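Local coordinates for SusD-like protein BACOVA_02651 (Bacteroides ovatus, PDB 5E75) that binds polysaccharide at the cell surface and probably captures xyloglucan there before its transport into the periplasm for degradation, at residues A75-G78 with F79-V83; A120-Y123 with M124-W128. All blocks are in the same frame, centred on the assembly; numbering follows the deposited sequence.

Contact 1. Residues A75-G78 with F79-V83. With EDO (1,2-ethanediol), chain D.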
loop_
_atom_site.group_PDB
_atom_site.type_symbol
_atom_site.label_atom_id
_atom_site.label_comp_id
_atom_site.label_asym_id
_atom_site.label_seq_id
_atom_site.Cartn_x
_atom_site.Cartn_y
_atom_site.Cartn_z
ATOM N N ALA A 75 -0.229 9.961 10.208
ATOM C CA ALA A 75 0.722 9.236 9.358
ATOM C C ALA A 75 2.167 9.549 9.754
ATOM O O ALA A 75 2.987 8.644 9.892
ATOM C CB ALA A 75 0.479 9.560 7.882
ATOM N N TRP A 76 2.433 10.833 9.960
ATOM C CA TRP A 76 3.757 11.314 10.377
ATOM C C TRP A 76 4.152 10.638 11.678
ATOM O O TRP A 76 5.248 10.100 11.795
ATOM C CB TRP A 76 3.722 12.830 10.538
ATOM C CG TRP A 76 5.043 13.534 10.884
ATOM C CD1 TRP A 76 5.514 13.841 12.130
ATOM C CD2 TRP A 76 6.012 14.051 9.954
ATOM N NE1 TRP A 76 6.705 14.515 12.025
ATOM C CE2 TRP A 76 7.039 14.647 10.702
ATOM C CE3 TRP A 76 6.108 14.063 8.555
ATOM C CZ2 TRP A 76 8.152 15.240 10.103
ATOM C CZ3 TRP A 76 7.221 14.639 7.971
ATOM C CH2 TRP A 76 8.214 15.235 8.739
ATOM N N SER A 77 3.240 10.640 12.646
ATOM C CA SER A 77 3.470 9.944 13.914
ATOM C C SER A 77 3.742 8.459 13.727
ATOM O O SER A 77 4.656 7.911 14.339
ATOM C CB SER A 77 2.264 10.105 14.856
ATOM O OG SER A 77 2.477 9.391 16.083
ATOM N N GLY A 78 2.933 7.796 12.905
ATOM C CA GLY A 78 3.095 6.378 12.662
ATOM C C GLY A 78 4.412 6.006 12.030
ATOM O O GLY A 78 5.107 5.107 12.501
ATOM N N PHE A 79 4.785 6.703 10.948
ATOM C CA PHE A 79 6.026 6.380 10.287
ATOM C C PHE A 79 7.198 6.668 11.222
ATOM O O PHE A 79 8.131 5.869 11.276
ATOM C CB PHE A 79 6.176 7.159 8.975
ATOM C CG PHE A 79 5.151 6.801 7.924
ATOM C CD1 PHE A 79 4.938 5.482 7.534
ATOM C CD2 PHE A 79 4.404 7.785 7.324
ATOM C CE1 PHE A 79 3.980 5.162 6.557
ATOM C CE2 PHE A 79 3.451 7.471 6.361
ATOM C CZ PHE A 79 3.249 6.163 5.979
ATOM N N TYR A 80 7.153 7.790 11.944
ATOM C CA TYR A 80 8.237 8.062 12.894
ATOM C C TYR A 80 8.230 7.102 14.086
ATOM O O TYR A 80 9.273 6.859 14.670
ATOM C CB TYR A 80 8.292 9.545 13.316
ATOM C CG TYR A 80 9.077 10.338 12.303
ATOM C CD1 TYR A 80 10.451 10.190 12.211
ATOM C CD2 TYR A 80 8.452 11.163 11.373
ATOM C CE1 TYR A 80 11.188 10.865 11.275
ATOM C CE2 TYR A 80 9.203 11.848 10.408
ATOM C CZ TYR A 80 10.568 11.689 10.385
ATOM O OH TYR A 80 11.316 12.356 9.434
ATOM N N SER A 81 7.085 6.515 14.406
ATOM C CA SER A 81 7.050 5.459 15.419
ATOM C C SER A 81 7.811 4.221 14.948
ATOM O O SER A 81 8.520 3.569 15.716
ATOM C CB SER A 81 5.605 5.092 15.772
ATOM O OG SER A 81 4.981 6.110 16.532
ATOM N N VAL A 82 7.677 3.883 13.669
ATOM C CA VAL A 82 8.468 2.793 13.102
ATOM C C VAL A 82 9.963 3.118 13.184
ATOM O O VAL A 82 10.775 2.278 13.601
ATOM C CB VAL A 82 8.072 2.474 11.626
ATOM C CG1 VAL A 82 8.941 1.351 11.077
ATOM C CG2 VAL A 82 6.608 2.083 11.519
ATOM N N VAL A 83 10.337 4.321 12.767
ATOM C CA VAL A 83 11.731 4.713 12.768
ATOM C C VAL A 83 12.297 4.657 14.178
ATOM O O VAL A 83 13.365 4.082 14.390
ATOM C CB VAL A 83 11.913 6.141 12.192
ATOM C CG1 VAL A 83 13.357 6.630 12.372
ATOM C CG2 VAL A 83 11.478 6.182 10.708
HETATM C C1 EDO D . 10.115 14.050 13.446
HETATM O O1 EDO D . 9.012 14.893 13.794
HETATM C C2 EDO D . 10.583 13.279 14.661
HETATM O O2 EDO D . 9.440 12.761 15.352
#
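W76 and Y80, one turn apart on helix 70-95 of this SusD-family protein, lie side by side and point the same way. Y80 CE2 lies over one face of the indole, toward its rim, with W76 CE2 to Y80 CE2 at 3.6 Å. The five-membered ring of W76 and the Y80 ring are inclined by 53°, an oblique pair. W76 reaches this position because its CG stands anti to the backbone N (chi1 -176°), which carries the indole alongside Y80 although its CB points away from residues 79-83. An ethanediol, probably from the crystallisation liquor, bridges the two aromatics: W76 NE1 donates to its O1 at 2.9 Å, and its C1 sits over the centre of the Y80 ring.

On another side of the helix, A75 CB meets F79 CE2 at 3.9 Å. Behind these side chains runs regular i to i+4 bonding, in which F79 N donates almost straight to A75 O and Y80 N to W76 O. Further out, the Y80 hydroxyl is hydrogen-bonded to I132 O, S77 OG to D34 OD2, and the W76 ring meets W128 edge-to-face. At S77 O the acceptor is gripped twice: S81 N arrives at 2.8 Å and S81 OG at 2.9 Å, from opposite faces of the carbonyl plane, the hydroxyl lying 40° out of that plane.

Contact 2. Residues A120-Y123 with M124-W128. With EDO (1,2-ethanediol), chain C.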
loop_
_atom_site.group_PDB
_atom_site.type_symbol
_atom_site.label_atom_id
_atom_site.label_comp_id
_atom_site.label_asym_id
_atom_site.label_seq_id
_atom_site.Cartn_x
_atom_site.Cartn_y
_atom_site.Cartn_z
ATOM N N ALA A 120 9.373 2.600 6.192
ATOM C CA ALA A 120 8.772 3.823 6.684
ATOM C C ALA A 120 9.281 5.039 5.915
ATOM O O ALA A 120 8.488 5.866 5.482
ATOM C CB ALA A 120 9.020 3.967 8.181
ATOM N N TYR A 121 10.593 5.142 5.741
ATOM C CA TYR A 121 11.152 6.270 5.006
ATOM C C TYR A 121 10.737 6.241 3.539
ATOM O O TYR A 121 10.520 7.288 2.950
ATOM C CB TYR A 121 12.678 6.379 5.168
ATOM C CG TYR A 121 13.094 7.107 6.416
ATOM C CD1 TYR A 121 12.727 8.421 6.624
ATOM C CD2 TYR A 121 13.834 6.481 7.413
ATOM C CE1 TYR A 121 13.081 9.103 7.767
ATOM C CE2 TYR A 121 14.200 7.163 8.561
ATOM C CZ TYR A 121 13.826 8.471 8.740
ATOM O OH TYR A 121 14.186 9.146 9.900
ATOM N N PHE A 122 10.601 5.060 2.943
ATOM C CA PHE A 122 10.194 4.985 1.538
ATOM C C PHE A 122 8.749 5.434 1.361
ATOM O O PHE A 122 8.421 6.109 0.367
ATOM C CB PHE A 122 10.437 3.573 0.993
ATOM C CG PHE A 122 10.286 3.422 -0.522
ATOM C CD1 PHE A 122 10.740 4.375 -1.426
ATOM C CD2 PHE A 122 9.735 2.270 -1.027
ATOM C CE1 PHE A 122 10.603 4.164 -2.791
ATOM C CE2 PHE A 122 9.602 2.065 -2.394
ATOM C CZ PHE A 122 10.035 3.005 -3.258
ATOM N N TYR A 123 7.862 5.118 2.305
ATOM C CA TYR A 123 6.525 5.698 2.271
ATOM C C TYR A 123 6.592 7.224 2.416
ATOM O O TYR A 123 5.981 7.973 1.637
ATOM C CB TYR A 123 5.648 5.126 3.377
ATOM C CG TYR A 123 5.147 3.704 3.171
ATOM C CD1 TYR A 123 4.490 3.319 2.011
ATOM C CD2 TYR A 123 5.300 2.754 4.179
ATOM C CE1 TYR A 123 4.024 2.042 1.860
ATOM C CE2 TYR A 123 4.827 1.465 4.040
ATOM C CZ TYR A 123 4.178 1.112 2.873
ATOM O OH TYR A 123 3.691 -0.177 2.691
ATOM N N MET A 124 7.326 7.707 3.418
ATOM C CA MET A 124 7.398 9.154 3.662
ATOM C C MET A 124 7.942 9.935 2.473
ATOM O O MET A 124 7.480 11.045 2.174
ATOM C CB MET A 124 8.241 9.460 4.888
ATOM C CG MET A 124 7.544 9.063 6.179
ATOM S SD MET A 124 8.173 9.901 7.642
ATOM C CE MET A 124 9.476 8.801 8.040
ATOM N N LEU A 125 8.910 9.346 1.777
ATOM C CA LEU A 125 9.533 9.961 0.611
ATOM C C LEU A 125 8.499 10.231 -0.490
ATOM O O LEU A 125 8.649 11.178 -1.263
ATOM C CB LEU A 125 10.627 9.036 0.102
ATOM C CG LEU A 125 11.417 9.455 -1.143
ATOM C CD1 LEU A 125 12.122 10.797 -0.947
ATOM C CD2 LEU A 125 12.428 8.402 -1.489
ATOM N N ARG A 126 7.466 9.395 -0.557
ATOM C CA ARG A 126 6.432 9.484 -1.581
ATOM C C ARG A 126 5.123 10.071 -1.009
ATOM O O ARG A 126 4.045 9.812 -1.579
ATOM C CB ARG A 126 6.203 8.067 -2.208
ATOM C CG ARG A 126 7.506 7.347 -2.863
ATOM C CD ARG A 126 7.322 5.811 -3.210
ATOM N NE ARG A 126 7.168 4.988 -2.025
ATOM C CZ ARG A 126 6.689 3.766 -2.014
ATOM N NH1 ARG A 126 6.271 3.193 -3.146
ATOM N NH2 ARG A 126 6.538 3.127 -0.865
ATOM N N ILE A 127 5.211 10.792 0.126
ATOM C CA ILE A 127 4.134 11.603 0.718
ATOM C C ILE A 127 4.592 13.053 0.867
ATOM O O ILE A 127 3.966 13.966 0.320
ATOM C CB ILE A 127 3.694 11.081 2.129
ATOM C CG1 ILE A 127 3.091 9.695 2.021
ATOM C CG2 ILE A 127 2.690 12.059 2.799
ATOM C CD1 ILE A 127 2.998 8.948 3.363
ATOM N N TRP A 128 5.696 13.257 1.581
ATOM C CA TRP A 128 6.250 14.585 1.849
ATOM C C TRP A 128 7.494 14.921 1.018
ATOM O O TRP A 128 7.750 16.099 0.756
ATOM C CB TRP A 128 6.617 14.735 3.338
ATOM C CG TRP A 128 5.412 14.750 4.225
ATOM C CD1 TRP A 128 4.565 15.799 4.410
ATOM C CD2 TRP A 128 4.898 13.671 5.014
ATOM N NE1 TRP A 128 3.544 15.442 5.263
ATOM C CE2 TRP A 128 3.734 14.144 5.661
ATOM C CE3 TRP A 128 5.306 12.352 5.240
ATOM C CZ2 TRP A 128 2.964 13.342 6.493
ATOM C CZ3 TRP A 128 4.551 11.565 6.088
ATOM C CH2 TRP A 128 3.392 12.062 6.705
HETATM C C1 EDO C . 7.481 -0.327 -0.012
HETATM O O1 EDO C . 6.510 0.109 -0.959
HETATM C C2 EDO C . 7.116 0.140 1.391
HETATM O O2 EDO C . 7.600 1.461 1.639
#
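R126 folds back over F122, four residues earlier in the chain, and the main interaction is a cation-pi stack. The guanidinium lies flat on the phenyl face, the planes 6° apart and R126 CZ 3.5 Å from the F122 ring centroid. R126 CD adds a CH-pi contact to the same ring. The bend in the arginine chain at chi3 (-67°) helps turn its flat end back along the helix.

Among the hydrogen bonds, R126 NE donates to F122 O at 2.9 Å and 166°, in the guanidinium plane but well above that of the carbonyl, fixing the rotation of the group. M124 N and L125 N make i to i+4 bonds to A120 O and Y121 O, whereas R126 N turns to Y123 O at 3.0 Å, a tighter i to i+3 closure. R126 NH2 also donates to O1 of an ethanediol whose O2 lies 3.4 Å above the centre of the Y123 ring. With an alanine in place of R126, F122 O would probably lose this side-chain donor and the phenyl face its stacked cation.

The closest apolar side-chain contact puts M124 CE 3.6 Å from Y121 CD1. Around the turn, helix 421-431 packs on R126 through Y423, D424 and T427, helix 151-168 meets F122 and L125, and helix 70-95 lies against M124 and I127.

In the fold
Contacts 1 and 2 lie on consecutive helices, 70-95 and 103-125, with centres about 10 Å apart and on the same side of the chain's centre. F79 is the main joint between them: F79 CE2 approaches I127 CD1 to 3.4 Å, F79 CD2 meets M124 CG at 3.6 Å, and F79 CE1 meets Y123 CB at the same distance. Y80 CE2 adds M124 SD at 3.5 Å. Y80 and Y121 also share an acceptor, since both hydroxyls bond I132 O. Each contact holds its own ethanediol, probably from the crystallisation liquor, so neither is evidence of a xyloglucan site; a magnesium ion lies about 10 Å from the L125 side chain.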